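PDB 5T2X: uncharacterized protein LPG1670 from Legionella pneumophila subsp. pneumophila, which is of unknown function, an all-helical, apparently monomeric member of the DUF5630 family. Local coordinates for residues Y167-T179 / A200-S213. Numbering follows the deposited sequence.
Sequences YHWTPGYLLFYKT and ALLIARKLSEHQYS
An antiparallel helical hairpin underlies this contact: helices 169-185 and 191-207 run back alongside each other, and the chain then turns into helix 211-220, which meets the start of the first helix. The axes of segments 169-179 and 200-207 approach to 8.0 Å at 164°, nearly antiparallel, a spacing that small residues on the facing side permit. Thr170 lies over Ala204, and Tyr173 enters as a knob into the hole formed by Ala200, Ile203, Ala204 and Leu207. The Tyr173 ring receives Ile203 CG2 almost on the normal, 3.6 Å from the ring centroid, while Leu207 CD1 comes in obliquely. Farther along, Leu201 lies beside Tyr177 and puts CD1 over the centre of that ring, in a second CH-pi contact; Leu174 CD2 fills in against Ala204 CB at 3.7 Å.

Where the three helices meet, a short relay of hydroxyls takes over. With OG1 anti to its own carbonyl carbon (chi1 -71°), Thr170 donates from OG1 to Ala204 O at 2.7 Å, in the carbonyl plane and on a lone pair; Thr170 OG1 in turn accepts from Ser213 OG at 2.9 Å. Threonine suits the place because its hydroxyl both gives and takes, while CG2 packs on Ala204. Trp169 extends the contact beyond the hairpin: Tyr212 CB sits over its six-membered ring, and CH2 lies over the centre of the His210 imidazole, the two planes inclined at 31°. His210 ND1 caps helix 211-220 by accepting from Tyr212 N (3.0 Å), whereas NE2 bonds to Phe273 O and Trp169 NE1 to Pro87 O. With both nitrogens used, His210 has its ring rotation fixed beside the indole; ND1 as acceptor and NE2 as donor are consistent with a neutral imidazole protonated on NE2.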
ATOM      1  N   TYR A 167      -0.422  -4.968  -4.895  1.00 35.64           N
ATOM      2  CA  TYR A 167       0.388  -5.397  -3.766  1.00 42.71           C
ATOM      3  C   TYR A 167      -0.389  -5.712  -2.495  1.00 41.77           C
ATOM      4  O   TYR A 167       0.198  -6.301  -1.582  1.00 41.42           O
ATOM      5  CB  TYR A 167       1.441  -4.328  -3.428  1.00 33.20           C
ATOM      6  CG  TYR A 167       2.249  -3.840  -4.612  1.00 39.33           C
ATOM      7  CD1 TYR A 167       3.318  -4.578  -5.103  1.00 43.38           C
ATOM      8  CD2 TYR A 167       1.953  -2.631  -5.228  1.00 40.47           C
ATOM      9  CE1 TYR A 167       4.063  -4.131  -6.181  1.00 35.99           C
ATOM     10  CE2 TYR A 167       2.692  -2.175  -6.307  1.00 35.48           C
ATOM     11  CZ  TYR A 167       3.745  -2.929  -6.778  1.00 44.31           C
ATOM     12  OH  TYR A 167       4.484  -2.480  -7.850  1.00 56.23           O
ATOM     13  N   HIS A 168      -1.672  -5.353  -2.397  1.00 33.59           N
ATOM     14  CA  HIS A 168      -2.340  -5.405  -1.101  1.00 37.06           C
ATOM     15  C   HIS A 168      -3.653  -6.181  -1.122  1.00 31.06           C
ATOM     16  O   HIS A 168      -4.503  -5.961  -0.253  1.00 38.52           O
ATOM     17  CB  HIS A 168      -2.550  -3.988  -0.566  1.00 29.52           C
ATOM     18  CG  HIS A 168      -1.269  -3.243  -0.361  1.00 31.12           C
ATOM     19  ND1 HIS A 168      -0.374  -3.565   0.637  1.00 28.09           N
ATOM     20  CD2 HIS A 168      -0.713  -2.216  -1.048  1.00 29.32           C
ATOM     21  CE1 HIS A 168       0.669  -2.758   0.567  1.00 34.94           C
ATOM     22  NE2 HIS A 168       0.488  -1.930  -0.445  1.00 30.74           N
ATOM     23  N   TRP A 169      -3.834  -7.082  -2.086  1.00 35.38           N
ATOM     24  CA  TRP A 169      -4.826  -8.167  -2.015  1.00 38.68           C
ATOM     25  C   TRP A 169      -6.221  -7.585  -1.784  1.00 39.76           C
ATOM     26  O   TRP A 169      -6.638  -6.692  -2.539  1.00 36.33           O
ATOM     27  CB  TRP A 169      -4.353  -9.162  -0.961  1.00 37.32           C
ATOM     28  CG  TRP A 169      -3.117  -9.910  -1.345  1.00 39.59           C
ATOM     29  CD1 TRP A 169      -1.829  -9.477  -1.235  1.00 37.82           C
ATOM     30  CD2 TRP A 169      -3.052 -11.229  -1.898  1.00 47.92           C
ATOM     31  NE1 TRP A 169      -0.964 -10.444  -1.689  1.00 46.60           N
ATOM     32  CE2 TRP A 169      -1.691 -11.530  -2.101  1.00 52.62           C
ATOM     33  CE3 TRP A 169      -4.013 -12.185  -2.240  1.00 47.05           C
ATOM     34  CZ2 TRP A 169      -1.267 -12.746  -2.631  1.00 47.25           C
ATOM     35  CZ3 TRP A 169      -3.591 -13.392  -2.769  1.00 45.33           C
ATOM     36  CH2 TRP A 169      -2.230 -13.661  -2.959  1.00 40.03           C
ATOM     37  N   THR A 170      -6.963  -8.046  -0.769  1.00 40.61           N
ATOM     38  CA  THR A 170      -8.352  -7.613  -0.606  1.00 34.64           C
ATOM     39  C   THR A 170      -8.470  -6.138  -0.241  1.00 33.15           C
ATOM     40  O   THR A 170      -9.287  -5.439  -0.865  1.00 40.95           O
ATOM     41  CB  THR A 170      -9.057  -8.514   0.416  1.00 37.00           C
ATOM     42  OG1 THR A 170      -9.262  -9.814  -0.151  1.00 39.76           O
ATOM     43  CG2 THR A 170     -10.395  -7.921   0.834  1.00 36.98           C
ATOM     44  N   PRO A 171      -7.727  -5.601   0.738  1.00 41.67           N
ATOM     45  CA  PRO A 171      -7.840  -4.156   1.003  1.00 33.71           C
ATOM     46  C   PRO A 171      -7.481  -3.294  -0.193  1.00 38.51           C
ATOM     47  O   PRO A 171      -8.025  -2.190  -0.333  1.00 33.65           O
ATOM     48  CB  PRO A 171      -6.868  -3.939   2.169  1.00 37.62           C
ATOM     49  CG  PRO A 171      -6.811  -5.251   2.851  1.00 37.01           C
ATOM     50  CD  PRO A 171      -6.883  -6.264   1.751  1.00 36.71           C
ATOM     51  N   GLY A 172      -6.585  -3.762  -1.063  1.00 36.44           N
ATOM     52  CA  GLY A 172      -6.281  -3.011  -2.270  1.00 35.81           C
ATOM     53  C   GLY A 172      -7.463  -2.945  -3.220  1.00 36.94           C
ATOM     54  O   GLY A 172      -7.814  -1.874  -3.723  1.00 35.21           O
ATOM     55  N   TYR A 173      -8.097  -4.092  -3.475  1.00 32.12           N
ATOM     56  CA  TYR A 173      -9.253  -4.108  -4.366  1.00 34.95           C
ATOM     57  C   TYR A 173     -10.461  -3.428  -3.736  1.00 35.08           C
ATOM     58  O   TYR A 173     -11.298  -2.872  -4.455  1.00 35.07           O
ATOM     59  CB  TYR A 173      -9.588  -5.544  -4.772  1.00 24.76           C
ATOM     60  CG  TYR A 173      -8.695  -6.065  -5.873  1.00 27.46           C
ATOM     61  CD1 TYR A 173      -9.008  -5.846  -7.206  1.00 26.87           C
ATOM     62  CD2 TYR A 173      -7.527  -6.756  -5.578  1.00 29.47           C
ATOM     63  CE1 TYR A 173      -8.188  -6.309  -8.219  1.00 29.10           C
ATOM     64  CE2 TYR A 173      -6.703  -7.224  -6.583  1.00 34.32           C
ATOM     65  CZ  TYR A 173      -7.038  -6.997  -7.901  1.00 30.83           C
ATOM     66  OH  TYR A 173      -6.221  -7.460  -8.905  1.00 40.21           O
ATOM     67  N   LEU A 174     -10.571  -3.454  -2.406  1.00 22.96           N
ATOM     68  CA  LEU A 174     -11.627  -2.686  -1.756  1.00 29.23           C
ATOM     69  C   LEU A 174     -11.404  -1.190  -1.923  1.00 34.09           C
ATOM     70  O   LEU A 174     -12.372  -0.430  -2.057  1.00 38.19           O
ATOM     71  CB  LEU A 174     -11.717  -3.056  -0.276  1.00 27.96           C
ATOM     72  CG  LEU A 174     -12.403  -4.389   0.032  1.00 38.98           C
ATOM     73  CD1 LEU A 174     -12.494  -4.616   1.533  1.00 38.08           C
ATOM     74  CD2 LEU A 174     -13.785  -4.435  -0.602  1.00 33.29           C
ATOM     75  N   LEU A 175     -10.144  -0.748  -1.920  1.00 34.39           N
ATOM     76  CA  LEU A 175      -9.853   0.656  -2.189  1.00 27.10           C
ATOM     77  C   LEU A 175     -10.221   1.025  -3.621  1.00 23.34           C
ATOM     78  O   LEU A 175     -10.821   2.079  -3.863  1.00 33.52           O
ATOM     79  CB  LEU A 175      -8.377   0.951  -1.917  1.00 32.92           C
ATOM     80  CG  LEU A 175      -7.879   2.340  -2.324  1.00 34.09           C
ATOM     81  CD1 LEU A 175      -8.616   3.427  -1.556  1.00 26.85           C
ATOM     82  CD2 LEU A 175      -6.376   2.456  -2.115  1.00 34.77           C
ATOM     83  N   PHE A 176      -9.867   0.167  -4.584  1.00 26.52           N
ATOM     84  CA  PHE A 176     -10.261   0.397  -5.970  1.00 27.77           C
ATOM     85  C   PHE A 176     -11.777   0.404  -6.111  1.00 34.06           C
ATOM     86  O   PHE A 176     -12.334   1.213  -6.862  1.00 31.42           O
ATOM     87  CB  PHE A 176      -9.641  -0.674  -6.866  1.00 33.08           C
ATOM     88  CG  PHE A 176      -9.749  -0.383  -8.340  1.00 36.02           C
ATOM     89  CD1 PHE A 176     -10.870  -0.767  -9.060  1.00 33.61           C
ATOM     90  CD2 PHE A 176      -8.719   0.257  -9.008  1.00 33.67           C
ATOM     91  CE1 PHE A 176     -10.964  -0.507 -10.418  1.00 33.46           C
ATOM     92  CE2 PHE A 176      -8.808   0.519 -10.365  1.00 37.88           C
ATOM     93  CZ  PHE A 176      -9.932   0.138 -11.070  1.00 35.61           C
ATOM     94  N   TYR A 177     -12.459  -0.490  -5.393  1.00 33.39           N
ATOM     95  CA  TYR A 177     -13.917  -0.531  -5.440  1.00 32.30           C
ATOM     96  C   TYR A 177     -14.520   0.754  -4.888  1.00 34.22           C
ATOM     97  O   TYR A 177     -15.415   1.348  -5.502  1.00 34.64           O
ATOM     98  CB  TYR A 177     -14.422  -1.755  -4.669  1.00 29.57           C
ATOM     99  CG  TYR A 177     -15.723  -1.545  -3.925  1.00 37.66           C
ATOM    100  CD1 TYR A 177     -16.942  -1.571  -4.591  1.00 39.45           C
ATOM    101  CD2 TYR A 177     -15.731  -1.336  -2.551  1.00 31.02           C
ATOM    102  CE1 TYR A 177     -18.133  -1.382  -3.910  1.00 38.04           C
ATOM    103  CE2 TYR A 177     -16.915  -1.146  -1.863  1.00 42.99           C
ATOM    104  CZ  TYR A 177     -18.112  -1.172  -2.546  1.00 44.59           C
ATOM    105  OH  TYR A 177     -19.289  -0.984  -1.862  1.00 49.37           O
ATOM    106  N   LYS A 178     -14.035   1.206  -3.729  1.00 31.86           N
ATOM    107  CA  LYS A 178     -14.549   2.440  -3.147  1.00 28.32           C
ATOM    108  C   LYS A 178     -14.187   3.653  -3.994  1.00 36.51           C
ATOM    109  O   LYS A 178     -14.962   4.613  -4.064  1.00 35.55           O
ATOM    110  CB  LYS A 178     -14.023   2.608  -1.721  1.00 38.31           C
ATOM    111  CG  LYS A 178     -14.693   3.727  -0.942  1.00 61.33           C
ATOM    112  CD  LYS A 178     -16.190   3.487  -0.820  1.00 73.70           C
ATOM    113  CE  LYS A 178     -16.879   4.622  -0.079  1.00 70.38           C
ATOM    114  NZ  LYS A 178     -18.343   4.385   0.061  1.00 68.31           N
ATOM    115  N   THR A 179     -13.020   3.629  -4.643  1.00 31.36           N
ATOM    116  CA  THR A 179     -12.634   4.743  -5.503  1.00 30.20           C
ATOM    117  C   THR A 179     -13.561   4.855  -6.706  1.00 29.65           C
ATOM    118  O   THR A 179     -13.926   5.964  -7.116  1.00 36.01           O
ATOM    119  CB  THR A 179     -11.180   4.578  -5.950  1.00 29.61           C
ATOM    120  OG1 THR A 179     -10.326   4.554  -4.799  1.00 31.11           O
ATOM    121  CG2 THR A 179     -10.762   5.725  -6.859  1.00 22.47           C
ATOM    122  N   ALA A 200     -14.029  -5.142  -8.988  1.00 37.28           N
ATOM    123  CA  ALA A 200     -13.037  -5.051  -7.921  1.00 37.87           C
ATOM    124  C   ALA A 200     -13.605  -5.536  -6.594  1.00 32.66           C
ATOM    125  O   ALA A 200     -12.881  -6.129  -5.785  1.00 34.07           O
ATOM    126  CB  ALA A 200     -12.531  -3.615  -7.794  1.00 28.76           C
ATOM    127  N   LEU A 201     -14.894  -5.292  -6.350  1.00 35.19           N
ATOM    128  CA  LEU A 201     -15.512  -5.771  -5.118  1.00 33.94           C
ATOM    129  C   LEU A 201     -15.586  -7.292  -5.097  1.00 43.15           C
ATOM    130  O   LEU A 201     -15.340  -7.917  -4.058  1.00 44.01           O
ATOM    131  CB  LEU A 201     -16.904  -5.160  -4.959  1.00 31.29           C
ATOM    132  CG  LEU A 201     -17.713  -5.585  -3.733  1.00 35.13           C
ATOM    133  CD1 LEU A 201     -16.952  -5.286  -2.452  1.00 32.18           C
ATOM    134  CD2 LEU A 201     -19.066  -4.890  -3.728  1.00 31.51           C
ATOM    135  N   LEU A 202     -15.920  -7.906  -6.234  1.00 49.02           N
ATOM    136  CA  LEU A 202     -15.972  -9.363  -6.299  1.00 42.92           C
ATOM    137  C   LEU A 202     -14.586  -9.974  -6.135  1.00 40.33           C
ATOM    138  O   LEU A 202     -14.426 -10.982  -5.437  1.00 45.93           O
ATOM    139  CB  LEU A 202     -16.606  -9.810  -7.617  1.00 36.97           C
ATOM    140  CG  LEU A 202     -18.070  -9.420  -7.838  1.00 39.78           C
ATOM    141  CD1 LEU A 202     -18.549  -9.863  -9.211  1.00 37.48           C
ATOM    142  CD2 LEU A 202     -18.950 -10.005  -6.748  1.00 43.01           C
ATOM    143  N   ILE A 203     -13.573  -9.378  -6.768  1.00 42.22           N
ATOM    144  CA  ILE A 203     -12.210  -9.884  -6.628  1.00 36.82           C
ATOM    145  C   ILE A 203     -11.753  -9.786  -5.178  1.00 36.51           C
ATOM    146  O   ILE A 203     -11.093 -10.693  -4.658  1.00 47.71           O
ATOM    147  CB  ILE A 203     -11.258  -9.132  -7.577  1.00 40.01           C
ATOM    148  CG1 ILE A 203     -11.644  -9.389  -9.034  1.00 37.65           C
ATOM    149  CG2 ILE A 203      -9.816  -9.553  -7.333  1.00 31.80           C
ATOM    150  CD1 ILE A 203     -10.834  -8.585 -10.028  1.00 34.80           C
ATOM    151  N   ALA A 204     -12.108  -8.691  -4.501  1.00 38.70           N
ATOM    152  CA  ALA A 204     -11.727  -8.530  -3.101  1.00 41.37           C
ATOM    153  C   ALA A 204     -12.315  -9.639  -2.238  1.00 43.22           C
ATOM    154  O   ALA A 204     -11.672 -10.106  -1.291  1.00 43.15           O
ATOM    155  CB  ALA A 204     -12.171  -7.159  -2.592  1.00 33.42           C
ATOM    156  N   ARG A 205     -13.535 -10.078  -2.552  1.00 40.66           N
ATOM    157  CA  ARG A 205     -14.136 -11.165  -1.789  1.00 39.71           C
ATOM    158  C   ARG A 205     -13.469 -12.496  -2.112  1.00 39.43           C
ATOM    159  O   ARG A 205     -13.169 -13.284  -1.206  1.00 43.73           O
ATOM    160  CB  ARG A 205     -15.637 -11.233  -2.064  1.00 38.50           C
ATOM    161  CG  ARG A 205     -16.386 -12.184  -1.148  1.00 47.51           C
ATOM    162  CD  ARG A 205     -17.871 -12.197  -1.468  1.00 46.60           C
ATOM    163  NE  ARG A 205     -18.641 -12.919  -0.460  1.00 53.77           N
ATOM    164  CZ  ARG A 205     -19.956 -13.102  -0.511  1.00 60.16           C
ATOM    165  NH1 ARG A 205     -20.657 -12.617  -1.528  1.00 50.43           N
ATOM    166  NH2 ARG A 205     -20.571 -13.772   0.455  1.00 54.04           N
ATOM    167  N   LYS A 206     -13.217 -12.758  -3.398  1.00 38.58           N
ATOM    168  CA  LYS A 206     -12.596 -14.010  -3.818  1.00 44.56           C
ATOM    169  C   LYS A 206     -11.161 -14.150  -3.327  1.00 47.83           C
ATOM    170  O   LYS A 206     -10.623 -15.262  -3.338  1.00 58.47           O
ATOM    171  CB  LYS A 206     -12.642 -14.124  -5.342  1.00 40.16           C
ATOM    172  CG  LYS A 206     -14.054 -14.193  -5.896  1.00 41.71           C
ATOM    173  CD  LYS A 206     -14.074 -14.183  -7.413  1.00 42.58           C
ATOM    174  CE  LYS A 206     -15.502 -14.268  -7.926  1.00 46.88           C
ATOM    175  NZ  LYS A 206     -16.189 -15.492  -7.422  1.00 48.93           N
ATOM    176  N   LEU A 207     -10.527 -13.057  -2.907  1.00 48.21           N
ATOM    177  CA  LEU A 207      -9.187 -13.114  -2.341  1.00 43.21           C
ATOM    178  C   LEU A 207      -9.183 -13.111  -0.820  1.00 39.67           C
ATOM    179  O   LEU A 207      -8.139 -13.377  -0.221  1.00 44.39           O
ATOM    180  CB  LEU A 207      -8.343 -11.934  -2.847  1.00 43.47           C
ATOM    181  CG  LEU A 207      -8.069 -11.839  -4.349  1.00 45.05           C
ATOM    182  CD1 LEU A 207      -7.237 -10.603  -4.657  1.00 39.43           C
ATOM    183  CD2 LEU A 207      -7.377 -13.092  -4.856  1.00 50.05           C
ATOM    184  N   SER A 208     -10.327 -12.838  -0.187  1.00 37.75           N
ATOM    185  CA  SER A 208     -10.380 -12.611   1.253  1.00 41.24           C
ATOM    186  C   SER A 208     -10.026 -13.842   2.079  1.00 51.04           C
ATOM    187  O   SER A 208      -9.815 -13.708   3.289  1.00 51.65           O
ATOM    188  CB  SER A 208     -11.772 -12.112   1.647  1.00 37.80           C
ATOM    189  OG  SER A 208     -12.770 -13.046   1.276  1.00 47.80           O
ATOM    190  N   GLU A 209      -9.951 -15.025   1.469  1.00 54.86           N
ATOM    191  CA  GLU A 209      -9.647 -16.242   2.211  1.00 64.51           C
ATOM    192  C   GLU A 209      -8.164 -16.585   2.226  1.00 59.20           C
ATOM    193  O   GLU A 209      -7.735 -17.376   3.074  1.00 72.57           O
ATOM    194  CB  GLU A 209     -10.424 -17.429   1.629  1.00 72.19           C
ATOM    195  CG  GLU A 209     -11.940 -17.263   1.621  1.00 87.74           C
ATOM    196  CD  GLU A 209     -12.587 -17.597   2.955  1.00 87.86           C
ATOM    197  OE1 GLU A 209     -11.949 -17.388   4.008  1.00 89.09           O
ATOM    198  OE2 GLU A 209     -13.741 -18.078   2.949  1.00 82.21           O
ATOM    199  N   HIS A 210      -7.376 -16.017   1.317  1.00 53.85           N
ATOM    200  CA  HIS A 210      -5.969 -16.374   1.218  1.00 50.12           C
ATOM    201  C   HIS A 210      -5.192 -15.869   2.431  1.00 54.97           C
ATOM    202  O   HIS A 210      -5.514 -14.833   3.017  1.00 47.02           O
ATOM    203  CB  HIS A 210      -5.367 -15.805  -0.067  1.00 52.72           C
ATOM    204  CG  HIS A 210      -4.074 -16.444  -0.465  1.00 56.38           C
ATOM    205  ND1 HIS A 210      -2.884 -16.185   0.181  1.00 53.23           N
ATOM    206  CD2 HIS A 210      -3.781 -17.325  -1.451  1.00 53.54           C
ATOM    207  CE1 HIS A 210      -1.916 -16.883  -0.385  1.00 54.85           C
ATOM    208  NE2 HIS A 210      -2.434 -17.583  -1.379  1.00 58.77           N
ATOM    209  N   GLN A 211      -4.154 -16.623   2.802  1.00 49.60           N
ATOM    210  CA  GLN A 211      -3.358 -16.273   3.975  1.00 52.09           C
ATOM    211  C   GLN A 211      -2.691 -14.913   3.811  1.00 54.82           C
ATOM    212  O   GLN A 211      -2.677 -14.104   4.747  1.00 50.26           O
ATOM    213  CB  GLN A 211      -2.309 -17.355   4.235  1.00 48.97           C
ATOM    214  CG  GLN A 211      -1.276 -16.975   5.284  1.00 74.64           C
ATOM    215  CD  GLN A 211      -0.101 -17.933   5.319  1.00 83.97           C
ATOM    216  OE1 GLN A 211      -0.175 -19.044   4.795  1.00 77.61           O
ATOM    217  NE2 GLN A 211       0.996 -17.503   5.934  1.00 87.11           N
ATOM    218  N   TYR A 212      -2.132 -14.646   2.629  1.00 41.90           N
ATOM    219  CA  TYR A 212      -1.478 -13.362   2.395  1.00 40.77           C
ATOM    220  C   TYR A 212      -2.478 -12.215   2.444  1.00 46.03           C
ATOM    221  O   TYR A 212      -2.148 -11.116   2.908  1.00 47.32           O
ATOM    222  CB  TYR A 212      -0.748 -13.385   1.053  1.00 43.69           C
ATOM    223  CG  TYR A 212       0.371 -14.401   0.978  1.00 48.06           C
ATOM    224  CD1 TYR A 212       1.032 -14.820   2.126  1.00 44.74           C
ATOM    225  CD2 TYR A 212       0.765 -14.939  -0.238  1.00 58.14           C
ATOM    226  CE1 TYR A 212       2.055 -15.748   2.062  1.00 46.89           C
ATOM    227  CE2 TYR A 212       1.784 -15.870  -0.312  1.00 61.38           C
ATOM    228  CZ  TYR A 212       2.427 -16.268   0.840  1.00 52.49           C
ATOM    229  OH  TYR A 212       3.444 -17.192   0.769  1.00 51.87           O
ATOM    230  N   SER A 213      -3.706 -12.449   1.978  1.00 41.60           N
ATOM    231  CA  SER A 213      -4.723 -11.406   2.032  1.00 42.28           C
ATOM    232  C   SER A 213      -5.213 -11.174   3.454  1.00 43.19           C
ATOM    233  O   SER A 213      -5.562 -10.043   3.808  1.00 51.37           O
ATOM    234  CB  SER A 213      -5.892 -11.766   1.116  1.00 48.87           C
ATOM    235  OG  SER A 213      -6.909 -10.782   1.173  1.00 51.50           O
TER